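Local coordinates for protein subclass B1 metallo-beta-lactamase (PDB 6T5L) that hydrolyses beta-lactam antibiotics, probably including carbapenems, as a zinc-dependent subclass B1 metallo-beta-lactamase, at residues G148-Y153 / F170-A175; E155-G160 / L209-A214; H161-V166 / D194-E199; C180-I185 / T202-V207. All coordinates share one frame; numbering follows the deposited sequence. Where two conformers were deposited one is given.

Contact 1: G148-Y153 / F170-A175; sequences GNKKVY and FPEDNA
The hairpin turn after strand 167-170 leans on the start of strand 150-155, and Phe170 and Pro171 make the main touch with Lys150, Lys151, Val152 and Tyr153. Phe170 has CG anti to its backbone N (chi1 -170°), which swings the ring along the neighbouring strand. Its CD1 comes within 3.1 Å of Lys151 O, obliquely to the ring. CE1 meets Lys150 CB at 3.9 Å, and Val152 CG2 lies a little further off, at 4.3 Å from Phe170 CD1. On the buried side Phe170 and Val152 both reach Val56 of strand 49-58, so this corner joins the two sheets of the metallo-beta-lactamase sandwich.

The two segments diverge here: CA atoms are 5.0 Å apart at Val152 and Phe170 but 7.6 Å apart at Lys150 and Glu172. In the widening gap a water donates to Lys151 O and accepts from Glu172 N, sitting above one face of the Phe170 ring toward its rim. The turn itself carries a G1 beta bulge, with Asn174 and Ala175 both opposite Phe170 and Asn174 at positive phi.

Toward solvent, Pro171 CD packs 3.7 Å from Tyr153 CE1 at the edge of the tyrosine ring, the two side chains crossing at about a right angle. The Lys150 chain crosses that of Glu172 at a slant, Lys150 CD 3.6 Å from Glu172 OE1, but no salt bridge forms. The bends of the lysine chain instead carry NZ back to Asn149 O, which it meets at 3.1 Å from above the carbonyl plane.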
loop_
_atom_site.group_PDB
_atom_site.type_symbol
_atom_site.label_atom_id
_atom_site.label_comp_id
_atom_site.label_asym_id
_atom_site.label_seq_id
_atom_site.Cartn_x
_atom_site.Cartn_y
_atom_site.Cartn_z
ATOM N N GLY A 148 11.100 6.532 13.665
ATOM C CA GLY A 148 11.436 7.201 14.934
ATOM C C GLY A 148 11.114 6.278 16.106
ATOM O O GLY A 148 11.496 5.109 16.077
ATOM N N ASN A 149 10.332 6.739 17.097
ATOM C CA ASN A 149 10.130 5.952 18.312
ATOM C C ASN A 149 8.890 5.045 18.250
ATOM O O ASN A 149 8.429 4.565 19.295
ATOM C CB ASN A 149 10.081 6.878 19.534
ATOM C CG ASN A 149 8.894 7.853 19.529
ATOM O OD1 ASN A 149 8.038 7.868 18.625
ATOM N ND2 ASN A 149 8.773 8.572 20.615
ATOM N N LYS A 150 8.374 4.776 17.041
ATOM C CA LYS A 150 7.246 3.891 16.810
ATOM C C LYS A 150 7.660 2.864 15.749
ATOM O O LYS A 150 8.759 2.918 15.176
ATOM C CB LYS A 150 5.997 4.681 16.378
ATOM C CG LYS A 150 5.501 5.756 17.407
ATOM C CD LYS A 150 4.890 5.145 18.651
ATOM C CE LYS A 150 4.891 6.115 19.877
ATOM N NZ LYS A 150 6.043 5.838 20.794
ATOM N N LYS A 151 6.793 1.909 15.494
ATOM C CA LYS A 151 7.155 0.805 14.634
ATOM C C LYS A 151 6.057 0.625 13.605
ATOM O O LYS A 151 4.903 0.985 13.850
ATOM C CB LYS A 151 7.363 -0.456 15.442
ATOM C CG LYS A 151 8.770 -0.600 15.946
ATOM C CD LYS A 151 8.847 -1.727 16.972
ATOM C CE LYS A 151 10.211 -1.774 17.600
ATOM N NZ LYS A 151 10.304 -2.943 18.497
ATOM N N VAL A 152 6.463 0.166 12.427
ATOM C CA VAL A 152 5.591 -0.109 11.303
ATOM C C VAL A 152 5.958 -1.485 10.755
ATOM O O VAL A 152 7.126 -1.905 10.783
ATOM C CB VAL A 152 5.703 0.998 10.219
ATOM C CG1 VAL A 152 6.949 0.872 9.360
ATOM C CG2 VAL A 152 4.464 0.969 9.347
ATOM N N TYR A 153 4.947 -2.191 10.265
ATOM C CA TYR A 153 5.010 -3.617 9.953
ATOM C C TYR A 153 4.456 -3.866 8.554
ATOM O O TYR A 153 3.548 -3.166 8.077
ATOM C CB TYR A 153 4.204 -4.449 10.994
ATOM C CG TYR A 153 4.623 -4.251 12.446
ATOM C CD1 TYR A 153 4.139 -3.179 13.206
ATOM C CD2 TYR A 153 5.488 -5.141 13.056
ATOM C CE1 TYR A 153 4.538 -2.996 14.498
ATOM C CE2 TYR A 153 5.890 -4.967 14.341
ATOM C CZ TYR A 153 5.412 -3.893 15.073
ATOM O OH TYR A 153 5.792 -3.683 16.379
ATOM N N PHE A 170 0.214 -0.203 11.220
ATOM C CA PHE A 170 0.746 0.718 12.223
ATOM C C PHE A 170 -0.113 0.666 13.487
ATOM O O PHE A 170 -1.177 1.321 13.531
ATOM C CB PHE A 170 0.759 2.116 11.617
ATOM C CG PHE A 170 1.497 3.162 12.443
ATOM C CD1 PHE A 170 2.863 3.068 12.682
ATOM C CD2 PHE A 170 0.794 4.239 12.986
ATOM C CE1 PHE A 170 3.511 4.054 13.445
ATOM C CE2 PHE A 170 1.444 5.244 13.744
ATOM C CZ PHE A 170 2.795 5.151 13.971
ATOM N N PRO A 171 0.308 -0.068 14.543
ATOM C CA PRO A 171 -0.578 -0.243 15.708
ATOM C C PRO A 171 -0.893 1.017 16.489
ATOM O O PRO A 171 -1.946 1.052 17.132
ATOM C CB PRO A 171 0.176 -1.261 16.603
ATOM C CG PRO A 171 1.629 -1.276 16.093
ATOM C CD PRO A 171 1.505 -0.932 14.630
ATOM N N GLU A 172 -0.024 2.022 16.502
ATOM C CA GLU A 172 -0.277 3.229 17.293
ATOM C C GLU A 172 -1.574 3.916 16.861
ATOM O O GLU A 172 -2.325 4.430 17.694
ATOM C CB GLU A 172 0.919 4.180 17.186
ATOM C CG GLU A 172 0.859 5.377 18.104
ATOM C CD GLU A 172 0.825 4.966 19.549
ATOM O OE1 GLU A 172 1.725 4.213 19.990
ATOM O OE2 GLU A 172 -0.138 5.371 20.220
ATOM N N ASP A 173 -1.886 3.903 15.575
ATOM C CA ASP A 173 -3.146 4.483 15.117
ATOM C C ASP A 173 -4.124 3.404 14.673
ATOM O O ASP A 173 -4.989 3.681 13.845
ATOM C CB ASP A 173 -2.911 5.462 13.958
ATOM C CG ASP A 173 -2.440 6.827 14.412
ATOM O OD1 ASP A 173 -2.279 7.008 15.627
ATOM O OD2 ASP A 173 -2.297 7.738 13.542
ATOM N N ASN A 174 -3.905 2.157 15.069
ATOM C CA ASN A 174 -4.820 1.043 14.734
ATOM C C ASN A 174 -5.134 0.981 13.232
ATOM O O ASN A 174 -6.291 0.856 12.800
ATOM C CB ASN A 174 -6.120 1.151 15.532
ATOM C CG ASN A 174 -5.910 1.145 17.042
ATOM O OD1 ASN A 174 -5.995 2.166 17.685
ATOM N ND2 ASN A 174 -5.662 -0.012 17.604
ATOM N N ALA A 175 -4.094 1.097 12.426
ATOM C CA ALA A 175 -4.257 1.352 11.010
ATOM C C ALA A 175 -3.706 0.205 10.178
ATOM O O ALA A 175 -2.566 -0.242 10.399
ATOM C CB ALA A 175 -3.557 2.665 10.644
HETATM O O HOH W 1 3.085 1.679 15.877
#

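Contact 2: E155-G160 / L209-A214; sequences EYFGEG and LKYPNA
Glu155 and Lys210 both place CG anti to the backbone N (chi1 -174° and -160°). The glutamate then runs on extended, while the lysine bends at chi2, and the two chains cross at about a right angle. They close a salt bridge between strand 150-155 and the C-terminal end of helix 200-210, the helix that packs on the outside of the second sheet in this metallo-beta-lactamase fold. Lys210 NZ donates to Glu155 OE1 over 2.8 Å, and Glu155 OE1 accepts with its syn lone pair, on the side of the other oxygen.

Beneath this polar tip lies Phe157, whose side chain is buried. The stem of Lys210 passes along one end of its ring, with CB 3.7 Å from Phe157 CE1 and CG at the ring edge, in its plane. Tyr211 comes in beside it: the two rings have centroids 5.9 Å apart and planes at 71°, an oblique pairing. Phe157 also touches Thr203, Lys206 and Val207 of the same helix, so its ring packs the loop after strand 150-155 against the helix, alongside the salt bridge.

Tyr211 is where the chain leaves helical geometry and enters a type I turn to Ala214, closed by Ala214 N to Tyr211 O. Its ring also meets that of Tyr169 in the sheet. Lys210 CB sits 4.1 Å above the Tyr211 ring, over its centre, and on that same side of the ring Tyr211 CE2 reaches Phe157 CZ at 3.9 Å.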
loop_
_atom_site.group_PDB
_atom_site.type_symbol
_atom_site.label_atom_id
_atom_site.label_comp_id
_atom_site.label_asym_id
_atom_site.label_seq_id
_atom_site.Cartn_x
_atom_site.Cartn_y
_atom_site.Cartn_z
ATOM N N GLU A 155 3.228 -7.607 6.584
ATOM C CA GLU A 155 3.090 -9.025 6.890
ATOM C C GLU A 155 2.363 -9.739 5.759
ATOM O O GLU A 155 1.378 -9.243 5.221
ATOM C CB GLU A 155 2.344 -9.264 8.221
ATOM C CG GLU A 155 2.337 -10.759 8.598
ATOM C CD GLU A 155 2.055 -11.030 10.083
ATOM O OE1 GLU A 155 1.754 -12.177 10.428
ATOM O OE2 GLU A 155 2.144 -10.090 10.926
ATOM N N TYR A 156 2.824 -10.931 5.441
ATOM C CA TYR A 156 2.148 -11.809 4.490
ATOM C C TYR A 156 1.263 -12.830 5.216
ATOM O O TYR A 156 1.754 -13.579 6.077
ATOM C CB TYR A 156 3.177 -12.553 3.650
ATOM C CG TYR A 156 2.617 -13.619 2.755
ATOM C CD1 TYR A 156 2.008 -13.271 1.550
ATOM C CD2 TYR A 156 2.726 -14.971 3.079
ATOM C CE1 TYR A 156 1.520 -14.211 0.694
ATOM C CE2 TYR A 156 2.271 -15.935 2.209
ATOM C CZ TYR A 156 1.671 -15.538 1.005
ATOM O OH TYR A 156 1.148 -16.446 0.126
ATOM N N PHE A 157 -0.018 -12.904 4.797
ATOM C CA PHE A 157 -1.033 -13.732 5.427
ATOM C C PHE A 157 -1.472 -14.885 4.543
ATOM O O PHE A 157 -2.149 -15.774 5.047
ATOM C CB PHE A 157 -2.287 -12.908 5.837
ATOM C CG PHE A 157 -2.049 -12.014 6.997
ATOM C CD1 PHE A 157 -2.275 -12.456 8.303
ATOM C CD2 PHE A 157 -1.573 -10.747 6.809
ATOM C CE1 PHE A 157 -2.041 -11.639 9.392
ATOM C CE2 PHE A 157 -1.314 -9.915 7.902
ATOM C CZ PHE A 157 -1.534 -10.389 9.199
ATOM N N GLY A 158 -1.048 -14.922 3.266
ATOM C CA GLY A 158 -1.522 -15.882 2.269
ATOM C C GLY A 158 -1.838 -15.219 0.933
ATOM O O GLY A 158 -1.803 -13.996 0.780
ATOM N N GLU A 159 -2.208 -16.045 -0.028
ATOM C CA GLU A 159 -2.546 -15.585 -1.353
ATOM C C GLU A 159 -3.963 -15.040 -1.430
ATOM O O GLU A 159 -4.872 -15.468 -0.697
ATOM C CB GLU A 159 -2.383 -16.716 -2.370
ATOM C CG GLU A 159 -0.964 -17.335 -2.289
ATOM C CD GLU A 159 -0.686 -18.370 -3.316
ATOM O OE1 GLU A 159 0.385 -18.999 -3.173
ATOM O OE2 GLU A 159 -1.501 -18.587 -4.257
ATOM N N GLY A 160 -4.116 -14.045 -2.318
ATOM C CA GLY A 160 -5.350 -13.324 -2.579
ATOM C C GLY A 160 -5.431 -12.756 -3.986
ATOM O O GLY A 160 -5.534 -13.461 -5.015
ATOM N N LEU A 209 -8.421 -11.856 11.983
ATOM C CA LEU A 209 -8.080 -12.425 13.276
ATOM C C LEU A 209 -6.918 -11.674 13.910
ATOM O O LEU A 209 -6.889 -11.473 15.123
ATOM C CB LEU A 209 -7.746 -13.896 13.086
ATOM C CG LEU A 209 -7.342 -14.613 14.374
ATOM C CD1 LEU A 209 -8.614 -14.896 15.182
ATOM C CD2 LEU A 209 -6.606 -15.874 14.047
ATOM N N LYS A 210 -5.954 -11.239 13.087
ATOM C CA LYS A 210 -4.765 -10.573 13.598
ATOM C C LYS A 210 -5.039 -9.135 14.032
ATOM O O LYS A 210 -4.349 -8.630 14.922
ATOM C CB LYS A 210 -3.674 -10.597 12.516
ATOM C CG LYS A 210 -2.269 -10.381 13.047
ATOM C CD LYS A 210 -1.508 -11.663 13.077
ATOM C CE LYS A 210 -0.049 -11.445 13.503
ATOM N NZ LYS A 210 0.865 -12.550 13.061
ATOM N N TYR A 211 -6.062 -8.483 13.476
ATOM C CA TYR A 211 -6.301 -7.059 13.721
ATOM C C TYR A 211 -7.725 -6.794 14.198
ATOM O O TYR A 211 -8.450 -5.987 13.603
ATOM C CB TYR A 211 -5.993 -6.278 12.441
ATOM C CG TYR A 211 -4.559 -6.460 11.979
ATOM C CD1 TYR A 211 -3.494 -6.253 12.854
ATOM C CD2 TYR A 211 -4.266 -6.812 10.702
ATOM C CE1 TYR A 211 -2.187 -6.392 12.452
ATOM C CE2 TYR A 211 -2.951 -6.950 10.272
ATOM C CZ TYR A 211 -1.923 -6.732 11.143
ATOM O OH TYR A 211 -0.616 -6.915 10.712
ATOM N N PRO A 212 -8.154 -7.436 15.297
ATOM C CA PRO A 212 -9.520 -7.205 15.788
ATOM C C PRO A 212 -9.800 -5.760 16.209
ATOM O O PRO A 212 -10.961 -5.348 16.227
ATOM C CB PRO A 212 -9.629 -8.165 16.993
ATOM C CG PRO A 212 -8.168 -8.301 17.481
ATOM C CD PRO A 212 -7.360 -8.281 16.207
ATOM N N ASN A 213 -8.792 -4.971 16.560
ATOM C CA ASN A 213 -9.037 -3.612 17.040
ATOM C C ASN A 213 -8.800 -2.554 15.964
ATOM O O ASN A 213 -8.721 -1.358 16.286
ATOM C CB ASN A 213 -8.169 -3.326 18.258
ATOM C CG ASN A 213 -8.494 -4.240 19.420
ATOM O OD1 ASN A 213 -9.655 -4.388 19.812
ATOM N ND2 ASN A 213 -7.477 -4.900 19.940
ATOM N N ALA A 214 -8.718 -2.958 14.692
ATOM C CA ALA A 214 -8.435 -1.994 13.638
ATOM C C ALA A 214 -9.565 -0.983 13.513
ATOM O O ALA A 214 -10.765 -1.333 13.540
ATOM C CB ALA A 214 -8.226 -2.684 12.290
#

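Contact 3: H161-V166 / D194-E199; sequences HTKDNV and DANIKE. With ZN (zinc ion), chain C.
His161 and Ala195 meet backbone to backbone, and this is the tight part of the contact: their CA atoms are 4.4 Å apart. No direct hydrogen bond joins the two loops. Instead Ala195 CA approaches His161 O at 3.2 Å, and Thr162 CA points its hydrogen at Asp194 O with an angle of 164°, both CA-H...O contacts. Side chains add little: Ala195 CB rests on His161 O, and Thr162 CG2 lies lightly against Asp194 CB.

The 161-166 loop supplies a ligand of the zinc site of the metallo-beta-lactamase fold, and 194-199 backs it. The His161 CB bond points away from the 194-199 segment, and CG anti to the backbone N (chi1 172°) carries NE2 to the zinc ion at 1.9 Å, alongside His96 and His98. Asp194 is a second-shell residue: its OD2 is hydrogen-bonded to NE2 of His98, which faces the metal with ND1. Thr162 OG1 donates to Asp164 OD1 over 2.6 Å, bracing the loop just past the ligand.

Waters sit at the margins of this same backbone seam: one donates to His161 O and accepts from Asp194 N, another links Lys163 N and Asp194 O. The outer side is looser. There Lys163 and Asn196 hardly touch, yet NZ of the first and ND2 of the second both go to Glu159 OE2. Asn196 also forms an Asx motif: its OD1 accepts from Glu199 N at 3.0 Å, just before helix 200-210.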
loop_
_atom_site.group_PDB
_atom_site.type_symbol
_atom_site.label_atom_id
_atom_site.label_comp_id
_atom_site.label_asym_id
_atom_site.label_seq_id
_atom_site.Cartn_x
_atom_site.Cartn_y
_atom_site.Cartn_z
ATOM N N HIS A 161 -5.496 -11.419 -3.985
ATOM C CA HIS A 161 -5.397 -10.616 -5.196
ATOM C C HIS A 161 -4.199 -11.046 -6.045
ATOM O O HIS A 161 -4.298 -11.151 -7.274
ATOM C CB HIS A 161 -5.300 -9.122 -4.816
ATOM C CG HIS A 161 -4.998 -8.235 -5.979
ATOM N ND1 HIS A 161 -5.948 -7.904 -6.922
ATOM C CD2 HIS A 161 -3.832 -7.671 -6.390
ATOM C CE1 HIS A 161 -5.388 -7.135 -7.837
ATOM N NE2 HIS A 161 -4.112 -6.971 -7.526
ATOM N N THR A 162 -3.051 -11.277 -5.409
ATOM C CA THR A 162 -1.907 -11.911 -6.053
ATOM C C THR A 162 -1.378 -12.961 -5.103
ATOM O O THR A 162 -1.784 -13.004 -3.950
ATOM C CB THR A 162 -0.747 -10.931 -6.314
ATOM O OG1 THR A 162 -0.387 -10.339 -5.046
ATOM C CG2 THR A 162 -1.132 -9.824 -7.312
ATOM N N LYS A 163 -0.320 -13.658 -5.517
ATOM C CA LYS A 163 0.306 -14.667 -4.672
ATOM C C LYS A 163 1.203 -14.082 -3.577
ATOM O O LYS A 163 1.439 -14.773 -2.566
ATOM C CB LYS A 163 1.121 -15.631 -5.541
ATOM C CG LYS A 163 0.351 -16.251 -6.732
ATOM C CD LYS A 163 0.824 -17.644 -7.136
ATOM C CE LYS A 163 -0.226 -18.306 -8.042
ATOM N NZ LYS A 163 -1.332 -18.985 -7.285
ATOM N N ASP A 164 1.651 -12.834 -3.747
ATOM C CA ASP A 164 2.633 -12.173 -2.905
ATOM C C ASP A 164 2.070 -11.089 -2.015
ATOM O O ASP A 164 2.819 -10.520 -1.222
ATOM C CB ASP A 164 3.737 -11.585 -3.800
ATOM C CG ASP A 164 3.247 -10.424 -4.751
ATOM O OD1 ASP A 164 2.183 -10.492 -5.404
ATOM O OD2 ASP A 164 4.010 -9.433 -4.857
ATOM N N ASN A 165 0.772 -10.801 -2.113
ATOM C CA ASN A 165 0.259 -9.580 -1.521
ATOM C C ASN A 165 0.553 -9.575 -0.009
ATOM O O ASN A 165 0.335 -10.583 0.693
ATOM C CB ASN A 165 -1.239 -9.402 -1.819
ATOM C CG ASN A 165 -2.097 -10.655 -1.664
ATOM O OD1 ASN A 165 -3.161 -10.714 -2.303
ATOM N ND2 ASN A 165 -1.682 -11.616 -0.882
ATOM N N VAL A 166 1.106 -8.438 0.499
ATOM C CA VAL A 166 1.333 -8.207 1.929
ATOM C C VAL A 166 0.436 -7.054 2.443
ATOM O O VAL A 166 -0.096 -6.259 1.629
ATOM C CB VAL A 166 2.816 -7.912 2.251
ATOM C CG1 VAL A 166 3.720 -9.072 1.909
ATOM C CG2 VAL A 166 3.410 -6.640 1.560
ATOM N N ASP A 194 -4.153 -12.654 -11.738
ATOM C CA ASP A 194 -3.064 -13.129 -10.885
ATOM C C ASP A 194 -3.558 -13.631 -9.530
ATOM O O ASP A 194 -2.748 -13.840 -8.616
ATOM C CB ASP A 194 -2.042 -12.004 -10.674
ATOM C CG ASP A 194 -1.321 -11.634 -11.963
ATOM O OD1 ASP A 194 -1.100 -12.532 -12.755
ATOM O OD2 ASP A 194 -1.032 -10.453 -12.234
ATOM N N ALA A 195 -4.869 -13.771 -9.356
ATOM C CA ALA A 195 -5.437 -14.010 -8.044
ATOM C C ALA A 195 -5.486 -15.494 -7.711
ATOM O O ALA A 195 -5.471 -16.361 -8.582
ATOM C CB ALA A 195 -6.851 -13.442 -7.988
ATOM N N ASN A 196 -5.618 -15.785 -6.428
ATOM C CA ASN A 196 -5.862 -17.148 -5.971
ATOM C C ASN A 196 -7.236 -17.038 -5.338
ATOM O O ASN A 196 -7.342 -16.533 -4.206
ATOM C CB ASN A 196 -4.814 -17.628 -4.978
ATOM C CG ASN A 196 -5.093 -19.041 -4.484
ATOM O OD1 ASN A 196 -6.245 -19.486 -4.436
ATOM N ND2 ASN A 196 -4.022 -19.770 -4.152
ATOM N N ILE A 197 -8.285 -17.352 -6.107
ATOM C CA ILE A 197 -9.651 -17.226 -5.602
ATOM C C ILE A 197 -10.003 -18.352 -4.635
ATOM O O ILE A 197 -10.976 -18.239 -3.870
ATOM C CB ILE A 197 -10.675 -17.162 -6.757
ATOM C CG1 ILE A 197 -10.503 -18.333 -7.704
ATOM C CG2 ILE A 197 -10.504 -15.803 -7.485
ATOM C CD1 ILE A 197 -11.791 -18.677 -8.393
ATOM N N LYS A 198 -9.252 -19.450 -4.645
ATOM C CA LYS A 198 -9.591 -20.501 -3.685
ATOM C C LYS A 198 -9.171 -20.086 -2.280
ATOM O O LYS A 198 -9.810 -20.484 -1.302
ATOM C CB LYS A 198 -8.982 -21.833 -4.092
ATOM C CG LYS A 198 -9.599 -22.410 -5.381
ATOM C CD LYS A 198 -11.054 -21.930 -5.606
ATOM C CE LYS A 198 -11.915 -22.888 -6.423
ATOM N NZ LYS A 198 -12.846 -22.164 -7.360
ATOM N N GLU A 199 -8.177 -19.215 -2.167
ATOM C CA GLU A 199 -7.645 -18.869 -0.875
ATOM C C GLU A 199 -7.950 -17.450 -0.445
ATOM O O GLU A 199 -7.666 -17.118 0.708
ATOM C CB GLU A 199 -6.121 -19.074 -0.857
ATOM C CG GLU A 199 -5.656 -20.522 -0.733
ATOM C CD GLU A 199 -6.037 -21.178 0.602
ATOM O OE1 GLU A 199 -5.501 -20.776 1.659
ATOM O OE2 GLU A 199 -6.882 -22.100 0.588
HETATM ZN ZN ZN C . -2.682 -5.833 -8.118
HETATM O O HOH W 2 -5.413 -10.542 -9.924
HETATM O O HOH W 3 0.038 -13.519 -8.320
HETATM O O HOH W 4 -3.052 -4.624 -8.159
#

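Contact 4: C180-I185 / T202-V207; sequences CLIKEI and TTVEKV. With ZN (zinc ion), chain D.
Leu181 and Val204 carry the apolar part, lying alongside one another and pointing opposite ways, with Leu181 CG 3.8 Å from Val204 CG2. The leucine is thrown toward helix 200-210 by its first torsion, CG anti to the backbone N (chi1 -176°). Its CD1 rests on Thr203 CG2 at 3.8 Å, and CD2 meets Val207 CG2 tip to tip at 4.1 Å, so one branched side chain spans a full turn of the helix. Ile182 follows with CD1 set across both methyls of Val204, 3.7 Å from CG1.

Polar groups keep to the borders. Thr203 gives its methyl to Leu181, while OG1 is hydrogen-bonded to Glu159 O. Leu181 O is taken by Trp200 NE1, a further tie to the same helix.

Metal coordination comes from the residue just before the leucine. Cys180 SG binds the second zinc ion at 2.1 Å, together with Asp100, His221 and a water 2.3 Å from the metal. Cys180 itself makes no touch with the helix; with no direct hydrogen bond between the segments, the buried apolar seat of Leu181 and Ile182 probably helps to hold the backbone that presents Cys180 SG to the zinc ion.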
loop_
_atom_site.group_PDB
_atom_site.type_symbol
_atom_site.label_atom_id
_atom_site.label_comp_id
_atom_site.label_asym_id
_atom_site.label_seq_id
_atom_site.Cartn_x
_atom_site.Cartn_y
_atom_site.Cartn_z
ATOM N N CYS A 180 -4.592 -4.270 -2.253
ATOM C CA CYS A 180 -5.577 -4.870 -3.146
ATOM C C CYS A 180 -6.077 -6.220 -2.708
ATOM O O CYS A 180 -7.067 -6.702 -3.266
ATOM C CB CYS A 180 -4.979 -4.971 -4.534
ATOM S SG CYS A 180 -4.400 -3.389 -5.132
ATOM N N LEU A 181 -5.460 -6.832 -1.711
ATOM C CA LEU A 181 -6.146 -7.927 -1.042
ATOM C C LEU A 181 -7.480 -7.524 -0.398
ATOM O O LEU A 181 -8.340 -8.389 -0.213
ATOM C CB LEU A 181 -5.216 -8.510 0.007
ATOM C CG LEU A 181 -5.704 -9.732 0.778
ATOM C CD1 LEU A 181 -5.613 -11.068 0.068
ATOM C CD2 LEU A 181 -4.849 -9.701 2.077
ATOM N N ILE A 182 -7.697 -6.256 -0.097
ATOM C CA ILE A 182 -8.879 -5.805 0.632
ATOM C C ILE A 182 -9.692 -4.905 -0.283
ATOM O O ILE A 182 -9.161 -3.932 -0.833
ATOM C CB ILE A 182 -8.508 -5.045 1.925
ATOM C CG1 ILE A 182 -7.773 -5.959 2.886
ATOM C CG2 ILE A 182 -9.754 -4.495 2.633
ATOM C CD1 ILE A 182 -8.488 -7.360 3.132
ATOM N N LYS A 183 -10.980 -5.199 -0.402
ATOM C CA LYS A 183 -11.896 -4.411 -1.205
ATOM C C LYS A 183 -12.597 -3.385 -0.309
ATOM O O LYS A 183 -12.690 -3.556 0.907
ATOM C CB LYS A 183 -12.967 -5.302 -1.878
ATOM C CG LYS A 183 -12.481 -6.385 -2.864
ATOM C CD LYS A 183 -11.548 -5.843 -3.963
ATOM C CE LYS A 183 -11.536 -6.754 -5.159
ATOM N NZ LYS A 183 -10.457 -6.433 -6.063
ATOM N N GLU A 184 -13.095 -2.329 -0.939
ATOM C CA GLU A 184 -14.006 -1.368 -0.359
ATOM C C GLU A 184 -15.401 -1.980 -0.344
ATOM O O GLU A 184 -15.683 -2.990 -1.025
ATOM C CB GLU A 184 -13.962 -0.047 -1.161
ATOM C CG GLU A 184 -14.782 -0.093 -2.449
ATOM C CD GLU A 184 -15.024 1.282 -3.117
ATOM O OE1 GLU A 184 -15.083 1.278 -4.366
ATOM O OE2 GLU A 184 -15.191 2.327 -2.427
ATOM N N ILE A 185 -16.266 -1.393 0.478
ATOM C CA ILE A 185 -17.640 -1.878 0.579
ATOM C C ILE A 185 -18.309 -1.839 -0.789
ATOM O O ILE A 185 -18.217 -0.856 -1.530
ATOM C CB ILE A 185 -18.412 -1.061 1.622
ATOM C CG1 ILE A 185 -17.704 -1.184 2.956
ATOM C CG2 ILE A 185 -19.879 -1.585 1.780
ATOM C CD1 ILE A 185 -17.800 -2.615 3.591
ATOM N N THR A 202 -10.008 -17.141 2.963
ATOM C CA THR A 202 -9.327 -17.608 4.173
ATOM C C THR A 202 -8.129 -16.697 4.494
ATOM O O THR A 202 -7.897 -16.349 5.669
ATOM C CB THR A 202 -8.912 -19.090 4.105
ATOM O OG1 THR A 202 -7.631 -19.235 3.525
ATOM C CG2 THR A 202 -9.843 -19.920 3.317
ATOM N N THR A 203 -7.440 -16.180 3.466
ATOM C CA THR A 203 -6.373 -15.210 3.723
ATOM C C THR A 203 -6.914 -14.018 4.516
ATOM O O THR A 203 -6.297 -13.573 5.477
ATOM C CB THR A 203 -5.728 -14.722 2.428
ATOM O OG1 THR A 203 -4.991 -15.788 1.827
ATOM C CG2 THR A 203 -4.727 -13.608 2.710
ATOM N N VAL A 204 -8.051 -13.459 4.116
ATOM C CA VAL A 204 -8.499 -12.226 4.785
ATOM C C VAL A 204 -9.067 -12.559 6.186
ATOM O O VAL A 204 -8.975 -11.729 7.127
ATOM C CB VAL A 204 -9.510 -11.452 3.898
ATOM C CG1 VAL A 204 -10.182 -10.249 4.685
ATOM C CG2 VAL A 204 -8.861 -10.993 2.559
ATOM N N GLU A 205 -9.608 -13.774 6.363
ATOM C CA GLU A 205 -9.993 -14.238 7.699
ATOM C C GLU A 205 -8.804 -14.152 8.668
ATOM O O GLU A 205 -8.963 -13.783 9.836
ATOM C CB GLU A 205 -10.521 -15.680 7.623
ATOM C CG GLU A 205 -11.957 -15.810 7.132
ATOM C CD GLU A 205 -12.349 -17.250 6.827
ATOM O OE1 GLU A 205 -11.528 -18.153 7.091
ATOM O OE2 GLU A 205 -13.467 -17.475 6.314
ATOM N N LYS A 206 -7.598 -14.452 8.175
ATOM C CA LYS A 206 -6.399 -14.368 8.993
ATOM C C LYS A 206 -6.043 -12.916 9.307
ATOM O O LYS A 206 -5.668 -12.585 10.452
ATOM C CB LYS A 206 -5.236 -15.072 8.268
ATOM C CG LYS A 206 -5.341 -16.561 8.179
ATOM C CD LYS A 206 -4.217 -17.128 7.250
ATOM C CE LYS A 206 -4.489 -18.564 6.802
ATOM N NZ LYS A 206 -3.295 -19.172 6.117
ATOM N N VAL A 207 -6.140 -12.034 8.303
ATOM C CA VAL A 207 -5.941 -10.605 8.552
ATOM C C VAL A 207 -6.924 -10.101 9.615
ATOM O O VAL A 207 -6.581 -9.303 10.492
ATOM C CB VAL A 207 -6.086 -9.818 7.235
ATOM C CG1 VAL A 207 -6.076 -8.347 7.549
ATOM C CG2 VAL A 207 -5.005 -10.273 6.181
HETATM ZN ZN ZN D . -4.914 -2.984 -7.173
HETATM O O HOH W 5 -6.790 -4.316 -7.398
#

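In the fold
Contacts 3 and 4 flank the active site, supplying one ligand to each of two zinc ions 3.7 Å apart (ZN of chain C to ZN of chain D). Their centres are 10 Å apart, and His161 CB packs 3.4 Å from Cys180 O. Contact 2 stands behind both: its loop runs into His161, Gly160 O lies 2.7 Å from Asn196 N, and it shares helix 200-210 with contact 4, centres 8 Å apart. Contact 1 is at the far end of the sheet, about 26 Å from contact 3 between centres. It touches contact 2 through Asn174 on Asn213 and Ala214, and the magnesium ion lies about 6 Å from the Pro171 side chain and about 5 Å from that of Tyr211.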